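Local coordinates for protein lysozyme, putative (Bacillus anthracis, PDB 2WAG) that probably hydrolyses the glycan strands of bacterial peptidoglycan as a family 25 glycosyl hydrolase, a lysozyme thought to retain anomeric configuration through neighbouring-group catalysis, at residues K17-A22 / Q36-A41; D105-A110 / I142-Q147. All coordinates share one frame; numbering follows the deposited sequence.

Contact 1: residues K17-A22 / Q36-A41; sequences KGVDVA and QNMKFA
Two backbone hydrogen bonds join Lys-17 and Val-19 to Lys-39 and Phe-40. Lys-39 N donates to Lys-17 O at 2.8 Å, a nearly straight bond. Val-19 N donates to Phe-40 O at 3.0 Å, from a position tilted out of the carbonyl plane. The strands run parallel, and Val-19 pairs with Ala-41. A water extends the polar edge: it accepts from Lys-17 N and donates to Asn-37 O.

The Phe-40 ring lies flat over the backbone of Gly-18. Gly-18 CA sits 3.5 Å from the ring centroid and almost on the ring normal, a CH-pi contact. Chi1 of Phe-40 (64°) puts CG between its own N and carbonyl carbon, and the ring then lies over Gly-18. Gly-18 has no side chain, which lets the ring come down onto its CA. Val-19 and Ala-41 point to the other face of the sheet, where Val-19 CG2 meets Ala-41 CB at 3.7 Å. Met-38 SD packs against Val-19 CG1 at 3.8 Å, the two side chains crossing at about a right angle. In one of the two conformers of Lys-17, the same sulfur meets its aliphatic chain, with Lys-17 CE 3.7 Å from Met-38 SD.

This is the parallel pair of a beta-alpha-beta unit: strand 17-21, helix 30-34 and strand 40-47. Trp-30 of that helix covers Val-19 and Ala-41. Leu-203 touches Val-19 and Met-38 from strand 202-206, which pairs antiparallel with strand 17-21. On the face of the sheet that carries Phe-40, Phe-182 meets its ring edge-to-face.

Contact 2: residues D105-A110 / I142-Q147; sequences DVEFYA and ILYATQ
The Tyr-144 ring has the carboxylates of Asp-105 and Glu-107 beside its CD2 and CE2 atoms. Glu-107 OE2 comes to the ring edge, near its plane, 3.3 Å from Tyr-144 CE2. Asp-105 approaches obliquely, with its CG 3.3 Å from Tyr-144 CD2 and its carboxylate plane turned 48° from the ring. The Asp-105 and Tyr-144 side chains lie side by side and point the same way. Each has CG anti to its backbone N, with chi1 of 178° for Asp-105 and 168° for Tyr-144. The two acids are close as well: Asp-105 OD1 is 2.5 Å from Glu-107 OE2.

Water 2 lies in the ring plane at the phenol end and donates to both Tyr-144 OH and Glu-107 OE1. Gln-184 also bonds Tyr-144 OH, and Trp-164 meets the ring edge-to-face. Gly-2 N of the second subunit, part of the expression tag, hydrogen-bonds Glu-107 OE2, so that bond is not native.

In the backbone, Val-106 N donates a nearly straight 2.8 Å hydrogen bond to Tyr-144 O. Ala-145 CA makes a weaker CH...O contact with Val-106 O. Further along, Thr-146 CG2 packs on Glu-107 CB at 3.8 Å. A water links Thr-146 OG1 to Phe-108 N, while the same hydroxyl, at the N-cap position, takes a weak hydrogen bond from Ala-149 N of the helix that follows.

Strand 103-106, helix 119-137 and strand 142-145 form a beta-alpha-beta unit of the barrel. Asp-105 and Glu-107 form the Asp-x-Glu pair of family 25 lysozymes, part of the active site in relatives and probably here too.

In the fold
Contact 1 and contact 2 belong to one curled sheet, the barrel of this family 25 domain. Each joins the two parallel strands of a beta-alpha-beta unit. On one way round the sheet, strand 69-75 lies between the two units, pairing with 40-47 and with 103-106. The contacts sit on opposite sides of the chain's centre, with centres 19 Å apart and nearest atoms about 6 Å apart, so they do not touch directly. Gln-184 bridges them: it bonds Asp-20 of segment 17-22 and Tyr-144 of segment 142-147. Asp-20 thus probably belongs to the same acidic pocket as Asp-105 and Glu-107. The bound magnesium ion lies about 9 Å from the Ala-145 side chain.

Contact 1: residues K17-A22 / Q36-A41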
ATOM      1  N   LYS A  17      -4.728 -12.323 -16.201  1.00  8.60           N
ATOM      2  CA  LYS A  17      -4.119 -11.306 -15.348  0.50  9.00           C
ATOM      3  C   LYS A  17      -4.303  -9.915 -15.949  1.00  8.55           C
ATOM      4  O   LYS A  17      -4.366  -9.777 -17.176  1.00  9.72           O
ATOM      5  CB  LYS A  17      -2.612 -11.607 -15.223  0.50  9.34           C
ATOM      6  CG  LYS A  17      -1.820 -10.695 -14.302  0.50 11.52           C
ATOM      7  CD  LYS A  17      -0.358 -11.180 -14.097  0.50 12.68           C
ATOM      8  CE  LYS A  17       0.444 -11.227 -15.397  0.50 15.04           C
ATOM      9  NZ  LYS A  17       1.851 -11.711 -15.151  0.50 16.98           N
ATOM     10  N   GLY A  18      -4.338  -8.886 -15.112  1.00  7.69           N
ATOM     11  CA  GLY A  18      -4.458  -7.524 -15.623  1.00  7.60           C
ATOM     12  C   GLY A  18      -4.100  -6.494 -14.589  1.00  7.21           C
ATOM     13  O   GLY A  18      -3.847  -6.821 -13.442  1.00  8.91           O
ATOM     14  N   VAL A  19      -4.093  -5.255 -15.002  1.00  7.62           N
ATOM     15  CA  VAL A  19      -3.675  -4.178 -14.126  1.00  7.85           C
ATOM     16  C   VAL A  19      -4.793  -3.198 -13.827  1.00  7.03           C
ATOM     17  O   VAL A  19      -5.763  -3.187 -14.489  1.00  7.76           O
ATOM     18  CB  VAL A  19      -2.513  -3.348 -14.792  1.00  8.47           C
ATOM     19  CG1 VAL A  19      -1.347  -4.256 -15.209  1.00  9.96           C
ATOM     20  CG2 VAL A  19      -3.025  -2.520 -16.013  1.00  9.27           C
ATOM     21  N   ASP A  20      -4.582  -2.402 -12.778  1.00  7.19           N
ATOM     22  CA  ASP A  20      -5.395  -1.200 -12.592  1.00  7.08           C
ATOM     23  C   ASP A  20      -4.426  -0.080 -12.288  1.00  6.94           C
ATOM     24  O   ASP A  20      -3.423  -0.317 -11.617  1.00  8.16           O
ATOM     25  CB  ASP A  20      -6.500  -1.353 -11.526  1.00  8.31           C
ATOM     26  CG  ASP A  20      -5.965  -1.558 -10.155  1.00  7.87           C
ATOM     27  OD1 ASP A  20      -5.827  -2.720  -9.786  1.00  9.00           O
ATOM     28  OD2 ASP A  20      -5.697  -0.569  -9.457  1.00  9.77           O
ATOM     29  N   VAL A  21      -4.694   1.098 -12.836  1.00  7.32           N
ATOM     30  CA  VAL A  21      -3.784   2.222 -12.715  1.00  8.07           C
ATOM     31  C   VAL A  21      -4.527   3.528 -12.516  1.00  7.68           C
ATOM     32  O   VAL A  21      -5.708   3.655 -12.883  1.00  7.88           O
ATOM     33  CB  VAL A  21      -2.869   2.380 -13.973  1.00  8.00           C
ATOM     34  CG1 VAL A  21      -2.061   1.114 -14.227  1.00  9.40           C
ATOM     35  CG2 VAL A  21      -3.683   2.787 -15.197  1.00 10.01           C
ATOM     36  N   ALA A  22      -3.808   4.500 -11.961  1.00  7.48           N
ATOM     37  CA  ALA A  22      -4.248   5.886 -11.859  1.00  8.05           C
ATOM     38  C   ALA A  22      -3.060   6.749 -12.244  1.00  8.96           C
ATOM     39  O   ALA A  22      -1.997   6.231 -12.646  1.00  8.77           O
ATOM     40  CB  ALA A  22      -4.723   6.196 -10.438  1.00  8.05           C
ATOM     41  N   GLN A  36       3.560  -8.482 -21.669  1.00  8.91           N
ATOM     42  CA  GLN A  36       3.707  -9.287 -20.472  1.00 10.11           C
ATOM     43  C   GLN A  36       2.475 -10.083 -20.147  1.00  9.04           C
ATOM     44  O   GLN A  36       2.290 -10.470 -19.023  1.00  9.61           O
ATOM     45  CB  GLN A  36       4.079  -8.410 -19.298  1.00 10.72           C
ATOM     46  CG  GLN A  36       5.480  -7.859 -19.507  1.00 14.18           C
ATOM     47  CD  GLN A  36       5.797  -6.823 -18.522  1.00 14.77           C
ATOM     48  OE1 GLN A  36       6.057  -7.132 -17.366  1.00 16.81           O
ATOM     49  NE2 GLN A  36       5.782  -5.576 -18.949  1.00 17.22           N
ATOM     50  N   ASN A  37       1.646 -10.328 -21.154  1.00  8.90           N
ATOM     51  CA  ASN A  37       0.426 -11.100 -21.042  1.00  9.55           C
ATOM     52  C   ASN A  37      -0.566 -10.453 -20.096  1.00  9.22           C
ATOM     53  O   ASN A  37      -1.330 -11.138 -19.467  1.00 10.54           O
ATOM     54  CB  ASN A  37       0.697 -12.553 -20.624  1.00  9.58           C
ATOM     55  CG  ASN A  37      -0.457 -13.479 -20.972  1.00 10.07           C
ATOM     56  OD1 ASN A  37      -1.168 -13.226 -21.924  1.00 14.89           O
ATOM     57  ND2 ASN A  37      -0.690 -14.471 -20.161  1.00 11.68           N
ATOM     58  N   MET A  38      -0.545  -9.147 -19.977  1.00  8.53           N
ATOM     59  CA  MET A  38      -1.641  -8.471 -19.275  1.00  8.77           C
ATOM     60  C   MET A  38      -2.835  -8.439 -20.220  1.00  9.18           C
ATOM     61  O   MET A  38      -2.750  -7.885 -21.328  1.00 10.97           O
ATOM     62  CB  MET A  38      -1.248  -7.057 -18.880  1.00  9.10           C
ATOM     63  CG  MET A  38      -0.047  -7.009 -17.940  1.00 10.89           C
ATOM     64  SD  MET A  38      -0.389  -7.789 -16.341  1.00 12.17           S
ATOM     65  CE  MET A  38       1.217  -7.545 -15.587  1.00 15.14           C
ATOM     66  N   LYS A  39      -3.951  -9.022 -19.790  1.00  8.39           N
ATOM     67  CA  LYS A  39      -5.117  -9.156 -20.657  1.00  9.41           C
ATOM     68  C   LYS A  39      -6.139  -8.061 -20.490  1.00  8.46           C
ATOM     69  O   LYS A  39      -7.035  -7.915 -21.326  1.00  9.79           O
ATOM     70  CB  LYS A  39      -5.762 -10.530 -20.507  1.00 10.57           C
ATOM     71  CG  LYS A  39      -4.878 -11.586 -21.159  1.00 14.49           C
ATOM     72  CD  LYS A  39      -5.556 -12.900 -21.282  1.00 18.00           C
ATOM     73  CE  LYS A  39      -4.576 -13.913 -21.812  1.00 18.71           C
ATOM     74  NZ  LYS A  39      -4.270 -13.654 -23.242  1.00 19.73           N
ATOM     75  N   PHE A  40      -6.033  -7.307 -19.403  1.00  8.31           N
ATOM     76  CA  PHE A  40      -7.012  -6.259 -19.133  1.00  8.37           C
ATOM     77  C   PHE A  40      -6.390  -5.145 -18.331  1.00  8.14           C
ATOM     78  O   PHE A  40      -5.348  -5.318 -17.683  1.00  8.62           O
ATOM     79  CB  PHE A  40      -8.287  -6.795 -18.438  1.00  8.80           C
ATOM     80  CG  PHE A  40      -8.065  -7.374 -17.047  1.00  8.11           C
ATOM     81  CD1 PHE A  40      -8.170  -6.580 -15.918  1.00  9.14           C
ATOM     82  CD2 PHE A  40      -7.842  -8.735 -16.882  1.00  8.61           C
ATOM     83  CE1 PHE A  40      -7.989  -7.132 -14.631  1.00  9.37           C
ATOM     84  CE2 PHE A  40      -7.669  -9.305 -15.624  1.00  8.38           C
ATOM     85  CZ  PHE A  40      -7.740  -8.495 -14.484  1.00  8.88           C
ATOM     86  N   ALA A  41      -7.066  -4.012 -18.354  1.00  8.41           N
ATOM     87  CA  ALA A  41      -6.726  -2.848 -17.576  1.00  8.47           C
ATOM     88  C   ALA A  41      -7.996  -2.149 -17.092  1.00  8.18           C
ATOM     89  O   ALA A  41      -8.885  -1.979 -17.827  1.00  9.13           O
ATOM     90  CB  ALA A  41      -5.861  -1.935 -18.328  1.00 10.08           C
TER
HETATM   91  O   HOH W   1      -3.183 -13.029 -18.492  1.00 13.48           O

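Contact 2: residues D105-A110 / I142-Q147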
ATOM      1  N   ASP A 105     -15.164   1.951  -7.048  1.00  6.83           N
ATOM      2  CA  ASP A 105     -14.166   1.588  -6.066  1.00  6.91           C
ATOM      3  C   ASP A 105     -14.583   2.190  -4.714  1.00  6.49           C
ATOM      4  O   ASP A 105     -14.661   3.421  -4.581  1.00  7.62           O
ATOM      5  CB  ASP A 105     -12.821   2.128  -6.581  1.00  7.51           C
ATOM      6  CG  ASP A 105     -11.645   1.883  -5.653  1.00  7.17           C
ATOM      7  OD1 ASP A 105     -11.802   1.955  -4.402  1.00  7.93           O
ATOM      8  OD2 ASP A 105     -10.548   1.685  -6.213  1.00  9.70           O
ATOM      9  N   VAL A 106     -14.897   1.318  -3.759  1.00  6.50           N
ATOM     10  CA  VAL A 106     -15.410   1.731  -2.434  1.00  7.64           C
ATOM     11  C   VAL A 106     -14.382   1.323  -1.377  1.00  7.38           C
ATOM     12  O   VAL A 106     -14.171   0.118  -1.121  1.00  7.76           O
ATOM     13  CB  VAL A 106     -16.762   1.073  -2.133  1.00  7.87           C
ATOM     14  CG1 VAL A 106     -17.308   1.556  -0.802  1.00  9.18           C
ATOM     15  CG2 VAL A 106     -17.770   1.313  -3.267  1.00  9.33           C
ATOM     16  N   GLU A 107     -13.736   2.314  -0.763  1.00  8.14           N
ATOM     17  CA  GLU A 107     -12.706   2.007   0.242  1.00  7.85           C
ATOM     18  C   GLU A 107     -12.450   3.246   1.076  1.00  8.66           C
ATOM     19  O   GLU A 107     -12.848   4.355   0.708  1.00  9.47           O
ATOM     20  CB  GLU A 107     -11.397   1.521  -0.401  1.00  8.33           C
ATOM     21  CG  GLU A 107     -10.690   2.542  -1.251  1.00  8.44           C
ATOM     22  CD  GLU A 107      -9.513   1.918  -1.958  1.00  8.47           C
ATOM     23  OE1 GLU A 107      -8.473   1.670  -1.291  1.00 10.10           O
ATOM     24  OE2 GLU A 107      -9.609   1.644  -3.175  1.00  9.31           O
ATOM     25  N   PHE A 108     -11.773   3.058   2.201  1.00  9.08           N
ATOM     26  CA  PHE A 108     -11.436   4.214   3.017  1.00  9.34           C
ATOM     27  C   PHE A 108     -10.322   5.071   2.424  1.00  9.43           C
ATOM     28  O   PHE A 108      -9.440   4.571   1.717  1.00 10.19           O
ATOM     29  CB  PHE A 108     -11.105   3.800   4.440  1.00 10.12           C
ATOM     30  CG  PHE A 108     -12.286   3.265   5.171  1.00 10.89           C
ATOM     31  CD1 PHE A 108     -13.322   4.121   5.508  1.00 12.56           C
ATOM     32  CD2 PHE A 108     -12.396   1.929   5.491  1.00 14.44           C
ATOM     33  CE1 PHE A 108     -14.440   3.660   6.159  1.00 13.80           C
ATOM     34  CE2 PHE A 108     -13.537   1.451   6.151  1.00 17.26           C
ATOM     35  CZ  PHE A 108     -14.556   2.338   6.491  1.00 16.25           C
ATOM     36  N   TYR A 109     -10.386   6.363   2.727  1.00 10.09           N
ATOM     37  CA  TYR A 109      -9.404   7.335   2.277  1.00 10.06           C
ATOM     38  C   TYR A 109      -9.418   8.508   3.249  1.00 10.74           C
ATOM     39  O   TYR A 109     -10.273   8.578   4.131  1.00 11.56           O
ATOM     40  CB  TYR A 109      -9.737   7.817   0.865  1.00 10.44           C
ATOM     41  CG  TYR A 109     -11.100   8.462   0.746  1.00 10.29           C
ATOM     42  CD1 TYR A 109     -11.255   9.836   0.887  1.00 11.02           C
ATOM     43  CD2 TYR A 109     -12.232   7.699   0.495  1.00  9.84           C
ATOM     44  CE1 TYR A 109     -12.498  10.429   0.780  1.00 11.06           C
ATOM     45  CE2 TYR A 109     -13.480   8.284   0.385  1.00 11.04           C
ATOM     46  CZ  TYR A 109     -13.607   9.649   0.529  1.00  9.35           C
ATOM     47  OH  TYR A 109     -14.848  10.233   0.421  1.00 11.64           O
ATOM     48  N   ALA A 110      -8.473   9.427   3.089  1.00 12.27           N
ATOM     49  CA  ALA A 110      -8.393  10.588   3.968  1.00 12.41           C
ATOM     50  C   ALA A 110      -8.571  10.183   5.430  1.00 12.86           C
ATOM     51  O   ALA A 110      -7.850   9.322   5.936  1.00 13.25           O
ATOM     52  CB  ALA A 110      -9.431  11.625   3.572  1.00 13.43           C
ATOM     53  N   ILE A 142     -19.324  -3.483 -11.652  1.00  6.79           N
ATOM     54  CA  ILE A 142     -18.386  -4.129 -10.738  1.00  6.81           C
ATOM     55  C   ILE A 142     -18.120  -3.220  -9.542  1.00  6.38           C
ATOM     56  O   ILE A 142     -17.875  -2.030  -9.728  1.00  7.29           O
ATOM     57  CB  ILE A 142     -17.043  -4.379 -11.474  1.00  6.92           C
ATOM     58  CG1 ILE A 142     -17.222  -5.329 -12.673  1.00  7.25           C
ATOM     59  CG2 ILE A 142     -16.013  -4.953 -10.507  1.00  8.13           C
ATOM     60  CD1 ILE A 142     -16.120  -5.171 -13.690  1.00  8.71           C
ATOM     61  N   LEU A 143     -18.161  -3.786  -8.334  1.00  6.22           N
ATOM     62  CA  LEU A 143     -17.744  -3.055  -7.140  1.00  6.54           C
ATOM     63  C   LEU A 143     -16.389  -3.576  -6.684  1.00  6.22           C
ATOM     64  O   LEU A 143     -16.259  -4.781  -6.421  1.00  7.07           O
ATOM     65  CB  LEU A 143     -18.747  -3.230  -5.999  1.00  6.96           C
ATOM     66  CG  LEU A 143     -20.174  -2.767  -6.308  1.00  7.74           C
ATOM     67  CD1 LEU A 143     -21.093  -3.071  -5.140  1.00  9.70           C
ATOM     68  CD2 LEU A 143     -20.218  -1.261  -6.658  1.00  9.63           C
ATOM     69  N   TYR A 144     -15.399  -2.680  -6.614  1.00  6.34           N
ATOM     70  CA  TYR A 144     -14.120  -3.005  -5.989  1.00  6.15           C
ATOM     71  C   TYR A 144     -14.196  -2.574  -4.544  1.00  6.34           C
ATOM     72  O   TYR A 144     -14.695  -1.479  -4.246  1.00  7.20           O
ATOM     73  CB  TYR A 144     -12.994  -2.238  -6.670  1.00  6.56           C
ATOM     74  CG  TYR A 144     -11.679  -2.301  -5.910  1.00  6.58           C
ATOM     75  CD1 TYR A 144     -10.731  -3.295  -6.169  1.00  7.47           C
ATOM     76  CD2 TYR A 144     -11.392  -1.347  -4.923  1.00  6.51           C
ATOM     77  CE1 TYR A 144      -9.522  -3.327  -5.466  1.00  7.69           C
ATOM     78  CE2 TYR A 144     -10.202  -1.385  -4.202  1.00  6.83           C
ATOM     79  CZ  TYR A 144      -9.262  -2.360  -4.490  1.00  6.97           C
ATOM     80  OH  TYR A 144      -8.066  -2.349  -3.804  1.00  8.70           O
ATOM     81  N   ALA A 145     -13.676  -3.386  -3.680  1.00  6.59           N
ATOM     82  CA  ALA A 145     -13.593  -3.039  -2.259  1.00  7.07           C
ATOM     83  C   ALA A 145     -12.400  -3.667  -1.579  1.00  7.44           C
ATOM     84  O   ALA A 145     -11.975  -4.690  -1.987  1.00  7.87           O
ATOM     85  CB  ALA A 145     -14.865  -3.468  -1.523  1.00  8.30           C
ATOM     86  N   THR A 146     -11.943  -3.005  -0.527  1.00  7.94           N
ATOM     87  CA  THR A 146     -11.030  -3.637   0.418  1.00  8.75           C
ATOM     88  C   THR A 146     -11.845  -4.536   1.367  1.00  8.65           C
ATOM     89  O   THR A 146     -13.086  -4.436   1.450  1.00  9.71           O
ATOM     90  CB  THR A 146     -10.319  -2.567   1.239  1.00  8.04           C
ATOM     91  OG1 THR A 146     -11.327  -1.787   1.896  1.00  9.47           O
ATOM     92  CG2 THR A 146      -9.435  -1.681   0.345  1.00 10.34           C
ATOM     93  N   GLN A 147     -11.166  -5.408   2.104  1.00  9.06           N
ATOM     94  CA  GLN A 147     -11.842  -6.270   3.059  0.50 10.04           C
ATOM     95  C   GLN A 147     -12.685  -5.475   4.057  1.00 10.17           C
ATOM     96  O   GLN A 147     -13.835  -5.821   4.322  1.00 10.46           O
ATOM     97  CB  GLN A 147     -10.818  -7.149   3.795  0.50 10.95           C
ATOM     98  CG  GLN A 147     -11.436  -8.211   4.712  0.50 14.20           C
ATOM     99  CD  GLN A 147     -10.411  -8.867   5.631  0.50 18.34           C
ATOM    100  OE1 GLN A 147      -9.550  -8.197   6.203  0.50 20.79           O
ATOM    101  NE2 GLN A 147     -10.507 -10.176   5.782  0.50 21.17           N
TER
HETATM  102  O   HOH W   2      -6.945  -0.407  -2.099  1.00 13.86           O
HETATM  103  O   HOH W   3     -10.229   0.547   2.934  1.00 10.65           O